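PDB 6LSU: intracellular protein transport protein USO1 from Saccharomyces cerevisiae S288c, which tethers membranes in the early secretory pathway and is required for protein transport from the endoplasmic reticulum to the Golgi complex. Local coordinates for residues E209-L214 with N254-L259; S336-V341 with A363-S368; T423-S428 with L517-D522; V502-D507 with V545-D550; Q669-S674 with L708-I713. One frame throughout, in Å; residues are numbered along the deposited sequence.

Contact 1: residues E209-L214 with N254-L259; sequences EAILLL and NDCLSL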
# COMPACT_ATOMS: atom_id res chain seq x y z
N GLU A 209 3.30 -27.74 1.15
CA GLU A 209 1.82 -27.80 1.34
C GLU A 209 1.41 -27.28 2.72
O GLU A 209 0.36 -26.61 2.82
CB GLU A 209 1.25 -29.19 1.17
CG GLU A 209 -0.13 -29.14 0.56
CD GLU A 209 -0.11 -28.49 -0.82
OE1 GLU A 209 -1.16 -27.93 -1.24
OE2 GLU A 209 0.95 -28.57 -1.47
N ALA A 210 2.22 -27.52 3.75
CA ALA A 210 1.88 -27.17 5.14
C ALA A 210 1.90 -25.65 5.34
O ALA A 210 1.24 -25.19 6.26
CB ALA A 210 2.84 -27.87 6.10
N ILE A 211 2.73 -24.90 4.59
CA ILE A 211 2.75 -23.40 4.62
C ILE A 211 1.40 -22.86 4.16
O ILE A 211 0.88 -21.98 4.84
CB ILE A 211 3.90 -22.85 3.74
CG1 ILE A 211 5.24 -23.44 4.17
CG2 ILE A 211 3.92 -21.31 3.83
CD1 ILE A 211 6.37 -23.13 3.25
N LEU A 212 0.83 -23.43 3.09
CA LEU A 212 -0.50 -23.11 2.52
C LEU A 212 -1.58 -23.39 3.57
O LEU A 212 -2.45 -22.51 3.70
CB LEU A 212 -0.71 -23.89 1.23
CG LEU A 212 0.23 -23.48 0.11
CD1 LEU A 212 -0.02 -24.25 -1.16
CD2 LEU A 212 0.10 -21.98 -0.16
N LEU A 213 -1.55 -24.53 4.27
CA LEU A 213 -2.65 -24.91 5.20
C LEU A 213 -2.50 -23.97 6.39
O LEU A 213 -3.51 -23.40 6.91
CB LEU A 213 -2.56 -26.40 5.55
CG LEU A 213 -3.52 -26.89 6.65
CD1 LEU A 213 -4.96 -26.69 6.24
CD2 LEU A 213 -3.29 -28.36 7.03
N LEU A 214 -1.25 -23.72 6.79
CA LEU A 214 -1.04 -22.78 7.91
C LEU A 214 -1.60 -21.40 7.52
O LEU A 214 -2.24 -20.77 8.36
CB LEU A 214 0.45 -22.78 8.22
CG LEU A 214 0.88 -23.95 9.09
CD1 LEU A 214 2.38 -24.14 9.03
CD2 LEU A 214 0.42 -23.74 10.53
N ASN A 254 7.02 -16.67 -1.36
CA ASN A 254 5.77 -15.86 -1.37
C ASN A 254 4.82 -16.41 -0.28
O ASN A 254 4.30 -15.62 0.55
CB ASN A 254 5.10 -15.93 -2.73
CG ASN A 254 4.22 -14.73 -3.02
OD1 ASN A 254 3.95 -14.45 -4.17
ND2 ASN A 254 3.80 -14.02 -2.03
N ASP A 255 4.65 -17.74 -0.26
CA ASP A 255 3.84 -18.43 0.79
C ASP A 255 4.44 -18.11 2.17
O ASP A 255 3.74 -17.56 3.00
CB ASP A 255 3.71 -19.92 0.52
CG ASP A 255 3.24 -20.27 -0.90
OD1 ASP A 255 3.66 -21.33 -1.38
OD2 ASP A 255 2.47 -19.51 -1.53
N CYS A 256 5.74 -18.36 2.37
CA CYS A 256 6.41 -18.10 3.67
C CYS A 256 6.15 -16.67 4.09
O CYS A 256 5.58 -16.49 5.24
CB CYS A 256 7.90 -18.37 3.60
SG CYS A 256 8.26 -20.14 3.55
N LEU A 257 6.43 -15.70 3.21
CA LEU A 257 6.20 -14.26 3.54
C LEU A 257 4.70 -14.03 3.82
O LEU A 257 4.37 -13.34 4.77
CB LEU A 257 6.75 -13.37 2.42
CG LEU A 257 8.26 -13.46 2.20
CD1 LEU A 257 8.63 -13.01 0.80
CD2 LEU A 257 9.01 -12.68 3.26
N SER A 258 3.84 -14.61 3.00
CA SER A 258 2.37 -14.42 3.07
C SER A 258 1.88 -14.94 4.43
O SER A 258 1.00 -14.32 5.07
CB SER A 258 1.71 -15.14 1.96
OG SER A 258 0.74 -14.31 1.38
N LEU A 259 2.45 -16.07 4.87
CA LEU A 259 2.11 -16.65 6.18
C LEU A 259 2.67 -15.75 7.30
O LEU A 259 1.90 -15.39 8.23
CB LEU A 259 2.62 -18.10 6.27
CG LEU A 259 2.49 -18.73 7.64
CD1 LEU A 259 1.03 -18.69 8.09
CD2 LEU A 259 3.06 -20.14 7.65
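Ile211 and Asp255 come nearest in backbone between helix segments 209-214 and 254-259, which run in the same N-to-C sense, their short axes 9.3 Å apart at closest approach and crossing at 28°. Both branches of Ile211 take part. Its CG2 lies 3.6 Å from Asp255 CB, the two side chains crossing at about a right angle, while CD1 reaches Cys256 SG at 3.5 Å. The CB of Cys256 points away from the first helix, but SG stays beside the backbone N (chi1 -74°) and meets that methyl. One turn on, Leu259 closes the other end of the contact. Its CG is anti to the backbone N (chi1 172°), and CD2 sits 3.8 Å from Leu214 CB and 4.0 Å from the backbone oxygen of Ile211. Leu212 leans in with CD2, 3.7 Å from Asp255 CG, so a methyl rests against the carboxylate group. Leu237 of helix 233-244 touches both Cys256 and Leu259 and extends the apolar layer. The two segments belong to ARM 3 and ARM 4, making this a buried helix-to-helix joint between successive repeats. No hydrogen bond crosses it, so cohesion is apolar; the buried carboxylate of Asp255 is paired elsewhere, in a salt bridge from OD1 to Arg111, which would favour its charged form even beside Leu212.

Contact 2: residues S336-V341 with A363-S368; sequences SVLMVV and ANMVRS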
# COMPACT_ATOMS: atom_id res chain seq x y z
N SER A 336 19.28 -2.45 10.93
CA SER A 336 19.64 -1.87 9.61
C SER A 336 18.39 -1.61 8.74
O SER A 336 18.55 -1.14 7.61
CB SER A 336 20.68 -2.72 8.91
OG SER A 336 20.38 -4.11 8.98
N VAL A 337 17.17 -1.81 9.24
CA VAL A 337 15.98 -1.93 8.34
C VAL A 337 15.73 -0.60 7.63
O VAL A 337 15.61 -0.63 6.40
CB VAL A 337 14.72 -2.46 9.06
CG1 VAL A 337 13.59 -2.66 8.06
CG2 VAL A 337 14.99 -3.77 9.74
N LEU A 338 15.73 0.52 8.34
CA LEU A 338 15.50 1.87 7.77
C LEU A 338 16.48 2.15 6.66
O LEU A 338 16.07 2.67 5.58
CB LEU A 338 15.67 2.97 8.82
CG LEU A 338 15.36 4.38 8.29
CD1 LEU A 338 13.94 4.46 7.73
CD2 LEU A 338 15.56 5.44 9.38
N MET A 339 17.74 1.91 6.92
CA MET A 339 18.82 2.18 5.96
C MET A 339 18.60 1.23 4.79
O MET A 339 18.83 1.60 3.65
CB MET A 339 20.20 1.94 6.60
CG MET A 339 21.31 2.40 5.71
SD MET A 339 21.23 4.21 5.59
CE MET A 339 21.69 4.38 3.86
N VAL A 340 18.24 -0.00 5.06
CA VAL A 340 18.05 -0.98 3.94
C VAL A 340 16.83 -0.56 3.08
O VAL A 340 16.96 -0.63 1.83
CB VAL A 340 17.93 -2.42 4.45
CG1 VAL A 340 17.64 -3.37 3.29
CG2 VAL A 340 19.21 -2.82 5.15
N VAL A 341 15.70 -0.17 3.68
CA VAL A 341 14.55 0.16 2.79
C VAL A 341 14.84 1.46 2.00
O VAL A 341 14.42 1.54 0.88
CB VAL A 341 13.16 0.10 3.49
CG1 VAL A 341 13.08 -0.92 4.60
CG2 VAL A 341 12.65 1.42 3.90
N ALA A 363 8.14 5.74 5.44
CA ALA A 363 7.30 6.84 5.97
C ALA A 363 6.61 6.31 7.25
O ALA A 363 6.49 7.03 8.21
CB ALA A 363 6.33 7.36 4.92
N ASN A 364 6.12 5.09 7.22
CA ASN A 364 5.51 4.46 8.42
C ASN A 364 6.54 4.30 9.55
O ASN A 364 6.25 4.61 10.69
CB ASN A 364 4.94 3.11 8.04
CG ASN A 364 3.62 3.24 7.34
OD1 ASN A 364 2.78 4.06 7.71
ND2 ASN A 364 3.44 2.33 6.38
N MET A 365 7.77 3.97 9.21
CA MET A 365 8.88 3.84 10.18
C MET A 365 9.21 5.14 10.94
O MET A 365 9.67 5.03 12.11
CB MET A 365 10.13 3.36 9.44
CG MET A 365 9.91 1.96 8.81
SD MET A 365 11.50 1.23 8.57
CE MET A 365 11.53 1.01 6.81
N VAL A 366 9.01 6.34 10.37
CA VAL A 366 9.54 7.61 10.97
C VAL A 366 8.42 8.56 11.36
O VAL A 366 8.65 9.47 12.14
CB VAL A 366 10.53 8.31 10.06
CG1 VAL A 366 11.62 7.39 9.60
CG2 VAL A 366 9.85 8.93 8.87
N ARG A 367 7.22 8.32 10.87
CA ARG A 367 6.11 9.26 11.09
C ARG A 367 5.98 9.58 12.58
O ARG A 367 5.65 8.70 13.34
CB ARG A 367 4.82 8.63 10.58
CG ARG A 367 3.63 9.60 10.67
CD ARG A 367 2.60 9.51 9.56
NE ARG A 367 2.59 8.16 9.02
CZ ARG A 367 2.87 7.83 7.77
NH1 ARG A 367 3.14 8.76 6.90
NH2 ARG A 367 2.91 6.57 7.40
N SER A 368 6.18 10.82 12.98
CA SER A 368 5.79 11.33 14.33
C SER A 368 6.67 10.80 15.47
O SER A 368 6.16 10.62 16.56
CB SER A 368 4.36 10.97 14.59
OG SER A 368 3.60 12.13 14.43
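Between Leu338, Val341, Met365 and Val366 no flat group intervenes; the contact is made by branched and thioether side chains. The flat group nearby, the Arg367 guanidinium, folds back on its own segment: Ala363 O lies 3.6 Å above one face, over the centre, and Asn364 OD1 is at the edge, in plane, in a weak hydrogen bond from NH2. Met365 carries the contact. Its CG stays beside the backbone N (chi1 -62°), and the chain runs out toward segment 336-341, with a bend at chi3 that sets CE off to one side. The sulphur passes Leu338, with SD 4.1 Å from Leu338 CD1 and equally close to its CA, the two side chains sliding past each other in opposite directions. Met365 and Val341 reach toward each other, tip to tip, but the modelled position of CE is doubtful. Leu338 CD1 also touches Val366 CG1 at 4.2 Å, the side chains at about a right angle, so one leucine methyl borders two neighbours of the second helix. The packing is buried and wholly apolar. Both helices, 337-346 and 354-366, lie within ARM 6. Helix 301-317 covers one flank, with Val314 on Val337 and Met365 and Leu311 on Val341, whereas helix 421-435 packs on Val366 through Ala433.

Contact 3: residues T423-S428 with L517-D522; sequences TRVACS and LFFTTD
Phe519 reaches from helix segment 517-522 to segment 423-428 in the armadillo-repeat solenoid of the globular head, where the short axes run in the same N-to-C sense, 14° apart in direction and 11.3 Å apart at closest approach. Apolar contact comes first: Phe519 CE2 is 3.7 Å from Arg424 CB, and CZ is 4.1 Å from Val425 CB. Ser428 CB approaches CD1 obliquely at 4.2 Å. Next come the contacts of flat groups. The Arg424 guanidinium and the phenyl ring stand 75° apart, with Phe519 CE2 above the guanidinium face, offset toward its rim, and NH2 in the plane of the ring at its edge. A bend at chi3 (75°) turns NE aside from the run of the chain. Over one face of the same ring lies the backbone oxygen of Arg424. The polar ends find their partners outside: Arg424 NH2 donates to Met412 O, while Asp522 forms a salt bridge with Lys432 and a hydrogen bond with Ser702. Met412 of helix 404-414 also packs on Phe519, covering the joint between helices 421-435 and 514-528. At the far end, Ser428 OG and Asp522 OD2 come only as near as 4.0 Å.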
# COMPACT_ATOMS: atom_id res chain seq x y z
N THR A 423 6.12 7.32 -7.29
CA THR A 423 7.39 7.59 -6.57
C THR A 423 7.35 9.03 -6.06
O THR A 423 7.51 9.26 -4.86
CB THR A 423 8.61 7.29 -7.44
OG1 THR A 423 8.80 5.89 -7.62
CG2 THR A 423 9.92 7.82 -6.90
N ARG A 424 7.11 9.99 -6.94
CA ARG A 424 7.02 11.43 -6.57
C ARG A 424 6.01 11.65 -5.45
O ARG A 424 6.25 12.48 -4.55
CB ARG A 424 6.68 12.26 -7.81
CG ARG A 424 7.82 12.25 -8.83
CD ARG A 424 7.49 13.00 -10.08
NE ARG A 424 7.56 14.41 -9.77
CZ ARG A 424 7.02 15.40 -10.48
NH1 ARG A 424 6.35 15.14 -11.59
NH2 ARG A 424 7.19 16.65 -10.10
N VAL A 425 4.89 10.98 -5.41
CA VAL A 425 3.95 11.31 -4.29
C VAL A 425 4.41 10.56 -3.03
O VAL A 425 4.38 11.16 -1.98
CB VAL A 425 2.47 11.13 -4.64
CG1 VAL A 425 2.28 10.71 -6.07
CG2 VAL A 425 1.71 10.28 -3.67
N ALA A 426 4.98 9.38 -3.16
CA ALA A 426 5.62 8.65 -2.05
C ALA A 426 6.71 9.54 -1.41
O ALA A 426 6.77 9.61 -0.12
CB ALA A 426 6.16 7.34 -2.59
N CYS A 427 7.55 10.17 -2.26
CA CYS A 427 8.58 11.13 -1.77
C CYS A 427 7.90 12.21 -0.90
O CYS A 427 8.35 12.52 0.21
CB CYS A 427 9.34 11.75 -2.93
SG CYS A 427 10.58 10.61 -3.60
N SER A 428 6.79 12.74 -1.38
CA SER A 428 6.03 13.80 -0.69
C SER A 428 5.53 13.26 0.66
O SER A 428 5.65 13.92 1.63
CB SER A 428 4.90 14.29 -1.56
OG SER A 428 3.92 14.99 -0.83
N LEU A 517 5.23 22.29 -9.29
CA LEU A 517 4.64 23.42 -8.56
C LEU A 517 3.61 22.88 -7.56
O LEU A 517 3.54 23.33 -6.44
CB LEU A 517 4.02 24.37 -9.57
CG LEU A 517 3.80 25.82 -9.15
CD1 LEU A 517 2.42 26.23 -9.61
CD2 LEU A 517 3.98 26.05 -7.67
N PHE A 518 2.87 21.86 -7.96
CA PHE A 518 1.77 21.26 -7.15
C PHE A 518 2.31 20.71 -5.82
O PHE A 518 1.81 21.02 -4.75
CB PHE A 518 1.05 20.20 -7.96
CG PHE A 518 0.07 19.43 -7.09
CD1 PHE A 518 -1.14 19.99 -6.73
CD2 PHE A 518 0.46 18.24 -6.49
CE1 PHE A 518 -1.98 19.31 -5.85
CE2 PHE A 518 -0.37 17.59 -5.61
CZ PHE A 518 -1.60 18.11 -5.29
N PHE A 519 3.39 19.93 -5.90
CA PHE A 519 4.15 19.42 -4.73
C PHE A 519 4.63 20.58 -3.87
O PHE A 519 4.26 20.57 -2.64
CB PHE A 519 5.21 18.43 -5.20
CG PHE A 519 4.62 17.11 -5.64
CD1 PHE A 519 3.63 16.50 -4.89
CD2 PHE A 519 5.08 16.47 -6.79
CE1 PHE A 519 3.06 15.30 -5.32
CE2 PHE A 519 4.55 15.25 -7.21
CZ PHE A 519 3.52 14.69 -6.49
N THR A 520 5.34 21.54 -4.44
CA THR A 520 5.84 22.75 -3.71
C THR A 520 4.67 23.41 -2.97
O THR A 520 4.72 23.60 -1.73
CB THR A 520 6.57 23.70 -4.66
OG1 THR A 520 7.65 22.96 -5.25
CG2 THR A 520 7.22 24.86 -3.94
N THR A 521 3.60 23.75 -3.63
CA THR A 521 2.53 24.45 -2.89
C THR A 521 1.99 23.50 -1.82
O THR A 521 1.65 23.91 -0.72
CB THR A 521 1.50 25.01 -3.87
OG1 THR A 521 1.18 24.00 -4.84
CG2 THR A 521 2.05 26.23 -4.56
N ASP A 522 1.85 22.23 -2.15
CA ASP A 522 1.27 21.23 -1.22
C ASP A 522 2.16 21.06 0.03
O ASP A 522 1.66 21.03 1.14
CB ASP A 522 1.09 19.88 -1.89
CG ASP A 522 0.50 18.83 -0.95
OD1 ASP A 522 -0.70 18.97 -0.60
OD2 ASP A 522 1.26 17.94 -0.50

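Contact 4: residues V502-D507 with V545-D550; sequences VLLNYD and VTTGND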
# COMPACT_ATOMS: atom_id res chain seq x y z
N VAL A 502 11.52 27.01 -6.69
CA VAL A 502 10.33 26.72 -7.53
C VAL A 502 9.24 27.75 -7.23
O VAL A 502 8.70 28.41 -8.14
CB VAL A 502 9.83 25.29 -7.30
CG1 VAL A 502 8.45 25.07 -7.91
CG2 VAL A 502 10.83 24.27 -7.83
N LEU A 503 8.95 27.95 -5.96
CA LEU A 503 7.78 28.78 -5.56
C LEU A 503 7.93 30.25 -6.01
O LEU A 503 6.88 30.90 -6.22
CB LEU A 503 7.65 28.73 -4.05
CG LEU A 503 6.47 29.50 -3.50
CD1 LEU A 503 5.22 28.74 -3.80
CD2 LEU A 503 6.57 29.77 -2.02
N LEU A 504 9.15 30.79 -6.12
CA LEU A 504 9.37 32.26 -6.24
C LEU A 504 10.12 32.60 -7.54
O LEU A 504 10.52 33.76 -7.71
CB LEU A 504 10.14 32.79 -5.00
CG LEU A 504 9.46 32.62 -3.64
CD1 LEU A 504 10.42 32.89 -2.49
CD2 LEU A 504 8.25 33.54 -3.50
N ASN A 505 10.36 31.64 -8.40
CA ASN A 505 11.04 31.86 -9.70
C ASN A 505 10.07 31.46 -10.79
O ASN A 505 9.06 30.77 -10.50
CB ASN A 505 12.36 31.13 -9.90
CG ASN A 505 13.47 31.72 -9.04
OD1 ASN A 505 13.20 32.53 -8.15
ND2 ASN A 505 14.71 31.28 -9.27
N TYR A 506 10.35 31.99 -11.99
CA TYR A 506 9.53 31.79 -13.19
C TYR A 506 10.22 30.67 -13.96
O TYR A 506 11.46 30.72 -14.11
CB TYR A 506 9.37 33.10 -13.97
CG TYR A 506 8.64 32.90 -15.26
CD1 TYR A 506 7.27 32.63 -15.28
CD2 TYR A 506 9.33 32.85 -16.47
CE1 TYR A 506 6.61 32.38 -16.47
CE2 TYR A 506 8.68 32.60 -17.67
CZ TYR A 506 7.31 32.37 -17.66
OH TYR A 506 6.67 32.14 -18.84
N ASP A 507 9.46 29.67 -14.37
CA ASP A 507 10.00 28.59 -15.25
C ASP A 507 9.11 28.60 -16.49
O ASP A 507 7.91 28.31 -16.35
CB ASP A 507 10.09 27.24 -14.51
CG ASP A 507 10.81 26.14 -15.27
OD1 ASP A 507 11.78 26.44 -15.99
OD2 ASP A 507 10.36 24.99 -15.18
N VAL A 545 10.68 36.46 3.02
CA VAL A 545 11.70 36.17 1.98
C VAL A 545 11.53 37.18 0.84
O VAL A 545 10.37 37.42 0.38
CB VAL A 545 11.61 34.72 1.48
CG1 VAL A 545 12.25 34.55 0.12
CG2 VAL A 545 12.25 33.75 2.45
N THR A 546 12.65 37.68 0.35
CA THR A 546 12.76 38.67 -0.75
C THR A 546 13.47 38.00 -1.94
O THR A 546 14.30 37.10 -1.69
CB THR A 546 13.55 39.87 -0.24
OG1 THR A 546 14.86 39.33 -0.04
CG2 THR A 546 12.98 40.46 1.04
N THR A 547 13.16 38.39 -3.17
CA THR A 547 13.71 37.73 -4.39
C THR A 547 14.13 38.75 -5.45
O THR A 547 13.99 39.97 -5.20
CB THR A 547 12.70 36.74 -4.98
OG1 THR A 547 11.69 37.51 -5.66
CG2 THR A 547 12.04 35.86 -3.95
N GLY A 548 14.64 38.24 -6.57
CA GLY A 548 14.78 38.93 -7.87
C GLY A 548 14.31 38.04 -9.01
O GLY A 548 14.91 36.96 -9.20
N ASN A 549 13.27 38.44 -9.75
CA ASN A 549 12.69 37.63 -10.86
C ASN A 549 11.76 38.45 -11.77
O ASN A 549 11.45 39.61 -11.42
CB ASN A 549 11.96 36.40 -10.30
CG ASN A 549 12.37 35.13 -11.02
OD1 ASN A 549 13.49 34.65 -10.87
ND2 ASN A 549 11.46 34.58 -11.81
N ASP A 550 11.33 37.85 -12.89
CA ASP A 550 10.47 38.44 -13.95
C ASP A 550 11.12 39.77 -14.38
O ASP A 550 10.50 40.46 -15.23
CB ASP A 550 9.00 38.58 -13.50
CG ASP A 550 7.99 37.63 -14.16
OD1 ASP A 550 8.33 37.00 -15.18
OD2 ASP A 550 6.85 37.55 -13.66
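The CA atoms of Leu504, Asn505 and Tyr506 lie nearest those of Thr547, Asn549 and Asp550, so the chain leaving helix 499-504 and the extended segment 545-550 run in the same sense, with CA atoms 6.1 Å apart at Asn505 and Asn549. No clear hydrogen bond joins them. Leu504 makes the apolar end. Its CG is beside the backbone N (chi1 -62°), and CD1 lies 3.6 Å from Val545 CG1 and 3.7 Å from Thr547 CG2. Leu504 crosses the valine obliquely and the threonine at about a right angle. Thr547 turns its two branches to different tasks: chi1 of 75° holds OG1 between the backbone N and the carbonyl carbon, where it bonds to Thr562, and leaves CG2 for Leu504. Ala559 and Ile563 of helix 559-568 also touch Leu504, and Thr547 pairs through its backbone with Leu557, so strand 546-547 and the helix beyond it share this hydrophobic patch. Farther along, the Asn505 and Asn549 side chains cross at about a right angle; which end of each amide is nitrogen is uncertain. Asn549 and Asp550 are both poorly ordered, and Asp550 OD1 is modelled obliquely to Tyr506 CG at 4.1 Å. Chemically the contact is therefore graded: buried methyl contacts at Leu504, Val545 and Thr547 supply the apolar part, between helix 499-504 and strand 546-547, and polar groups at the more exposed end are less well defined.

Contact 5: residues Q669-S674 with L708-I713; sequences QFKKDS and LFNENI
Lys671 leaves segment 669-674 with its CB 3.8 Å from Ile713 CD1, already close to segment 708-713. CG is anti to the backbone N (chi1 -158°) and meets two neighbours: Ile713 CD1, 3.4 Å away, the two side chains crossing at about a right angle, and Phe709 CE2, 4.0 Å away, where CG lies at the edge of the ring near its plane. Bends at chi2, which sets CD, and chi4, which sets NZ, turn the chain toward Asn710. At the tip NZ stands 2.9 Å from Asn710 OD1, these side chains too crossing at about a right angle. Beside this aliphatic run, Phe670 and Phe709 form a T-shaped pair, ring planes 84° apart and centroids 5.1 Å apart. The edge of Phe670 is turned to the face of Phe709, with CD2 3.6 Å above that ring, offset toward its rim. Phe676, in the intervening loop, stacks on Phe670, lies edge-to-face with Phe709 and touches Lys671, while Met630 and Leu627 of helix 622-637 pack on Phe670. Phe670, Phe676 and Phe709 make an aromatic cluster between helices 660-673 and 703-711 in the C-terminal part of the Uso1/p115-like head region, with Lys671 CG at the edge of Phe709.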
# COMPACT_ATOMS: atom_id res chain seq x y z
N GLN A 669 -20.71 28.03 -7.31
CA GLN A 669 -20.54 27.34 -8.61
C GLN A 669 -19.26 26.52 -8.56
O GLN A 669 -19.17 25.51 -9.31
CB GLN A 669 -20.49 28.29 -9.82
CG GLN A 669 -20.28 27.52 -11.12
CD GLN A 669 -20.51 28.30 -12.39
OE1 GLN A 669 -19.85 29.31 -12.65
NE2 GLN A 669 -21.41 27.78 -13.23
N PHE A 670 -18.30 26.94 -7.73
CA PHE A 670 -16.97 26.29 -7.57
C PHE A 670 -17.13 24.92 -6.91
O PHE A 670 -16.50 23.95 -7.38
CB PHE A 670 -16.03 27.18 -6.74
CG PHE A 670 -14.69 26.56 -6.44
CD1 PHE A 670 -13.74 26.40 -7.43
CD2 PHE A 670 -14.42 26.06 -5.17
CE1 PHE A 670 -12.51 25.82 -7.15
CE2 PHE A 670 -13.20 25.47 -4.90
CZ PHE A 670 -12.24 25.37 -5.88
N LYS A 671 -17.92 24.87 -5.83
CA LYS A 671 -18.28 23.62 -5.11
C LYS A 671 -18.97 22.66 -6.09
O LYS A 671 -18.52 21.51 -6.16
CB LYS A 671 -19.14 23.92 -3.87
CG LYS A 671 -19.13 22.85 -2.78
CD LYS A 671 -18.63 21.48 -3.26
CE LYS A 671 -18.75 20.34 -2.26
NZ LYS A 671 -17.68 20.36 -1.24
N LYS A 672 -19.97 23.10 -6.86
CA LYS A 672 -20.90 22.17 -7.57
C LYS A 672 -20.54 21.93 -9.04
O LYS A 672 -20.91 20.88 -9.53
CB LYS A 672 -22.36 22.66 -7.52
CG LYS A 672 -22.82 23.28 -6.21
CD LYS A 672 -22.84 22.37 -4.98
CE LYS A 672 -23.62 21.08 -5.15
NZ LYS A 672 -22.74 19.89 -5.24
N ASP A 673 -19.87 22.83 -9.75
CA ASP A 673 -19.82 22.76 -11.25
C ASP A 673 -18.40 22.96 -11.80
O ASP A 673 -18.27 23.21 -13.01
CB ASP A 673 -20.83 23.75 -11.86
CG ASP A 673 -21.21 23.46 -13.30
OD1 ASP A 673 -20.88 22.36 -13.81
OD2 ASP A 673 -21.84 24.35 -13.92
N SER A 674 -17.35 22.81 -10.99
CA SER A 674 -15.93 22.98 -11.42
C SER A 674 -15.14 21.68 -11.28
O SER A 674 -15.72 20.67 -10.83
CB SER A 674 -15.26 24.08 -10.64
OG SER A 674 -15.20 23.72 -9.27
N LEU A 708 -9.62 23.03 3.91
CA LEU A 708 -9.87 24.45 4.27
C LEU A 708 -11.18 24.92 3.60
O LEU A 708 -12.05 25.46 4.28
CB LEU A 708 -8.70 25.30 3.81
CG LEU A 708 -8.92 26.80 4.02
CD1 LEU A 708 -8.73 27.15 5.49
CD2 LEU A 708 -7.99 27.63 3.15
N PHE A 709 -11.35 24.69 2.30
CA PHE A 709 -12.55 25.13 1.58
C PHE A 709 -13.78 24.51 2.25
O PHE A 709 -14.65 25.25 2.76
CB PHE A 709 -12.48 24.82 0.09
CG PHE A 709 -13.70 25.31 -0.63
CD1 PHE A 709 -13.91 26.67 -0.82
CD2 PHE A 709 -14.67 24.42 -1.05
CE1 PHE A 709 -15.04 27.12 -1.48
CE2 PHE A 709 -15.80 24.87 -1.69
CZ PHE A 709 -16.00 26.22 -1.90
N ASN A 710 -13.84 23.17 2.26
CA ASN A 710 -15.00 22.42 2.81
C ASN A 710 -15.31 22.87 4.24
O ASN A 710 -16.46 22.97 4.56
CB ASN A 710 -14.81 20.91 2.67
CG ASN A 710 -14.85 20.45 1.22
OD1 ASN A 710 -15.41 21.14 0.37
ND2 ASN A 710 -14.27 19.30 0.93
N GLU A 711 -14.32 23.19 5.07
CA GLU A 711 -14.54 23.48 6.50
C GLU A 711 -15.02 24.92 6.70
O GLU A 711 -15.56 25.20 7.80
CB GLU A 711 -13.27 23.16 7.30
CG GLU A 711 -13.10 21.67 7.56
CD GLU A 711 -11.80 21.25 8.22
OE1 GLU A 711 -11.15 22.11 8.89
OE2 GLU A 711 -11.43 20.05 8.07
N ASN A 712 -14.82 25.81 5.71
CA ASN A 712 -15.30 27.23 5.78
C ASN A 712 -16.07 27.64 4.53
O ASN A 712 -16.05 28.84 4.20
CB ASN A 712 -14.15 28.23 5.95
CG ASN A 712 -13.18 27.78 7.00
OD1 ASN A 712 -13.37 28.10 8.18
ND2 ASN A 712 -12.18 27.01 6.57
N ILE A 713 -16.80 26.74 3.90
CA ILE A 713 -17.48 27.10 2.62
C ILE A 713 -18.50 28.20 2.88
O ILE A 713 -18.61 29.09 2.02
CB ILE A 713 -18.12 25.89 1.94
CG1 ILE A 713 -18.77 26.32 0.62
CG2 ILE A 713 -19.10 25.21 2.86
CD1 ILE A 713 -19.06 25.19 -0.31

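Overall arrangement
From the N terminus, contact 1 closes a mostly helical loop of 39 residues and joins ARM 3 to ARM 4. Contact 2 follows in series, its centre about 26 Å from that of contact 1, bringing together helices 337-346 and 354-366 across 21 residues. Contact 3 spans 88 residues, part of them unmodelled, and its centre is about 19 Å from that of contact 2. Contact 4 crosses it along the chain, since 502-507 falls between 423-428 and 517-522, and 545-550 follows both; the two touch through Thr520 on Val502 and Leu503, where helices 499-504 and 514-528 meet. Contact 5 closes a largely non-helical loop of 33 residues and joins helices 660-673 and 703-711 near the C-terminal end.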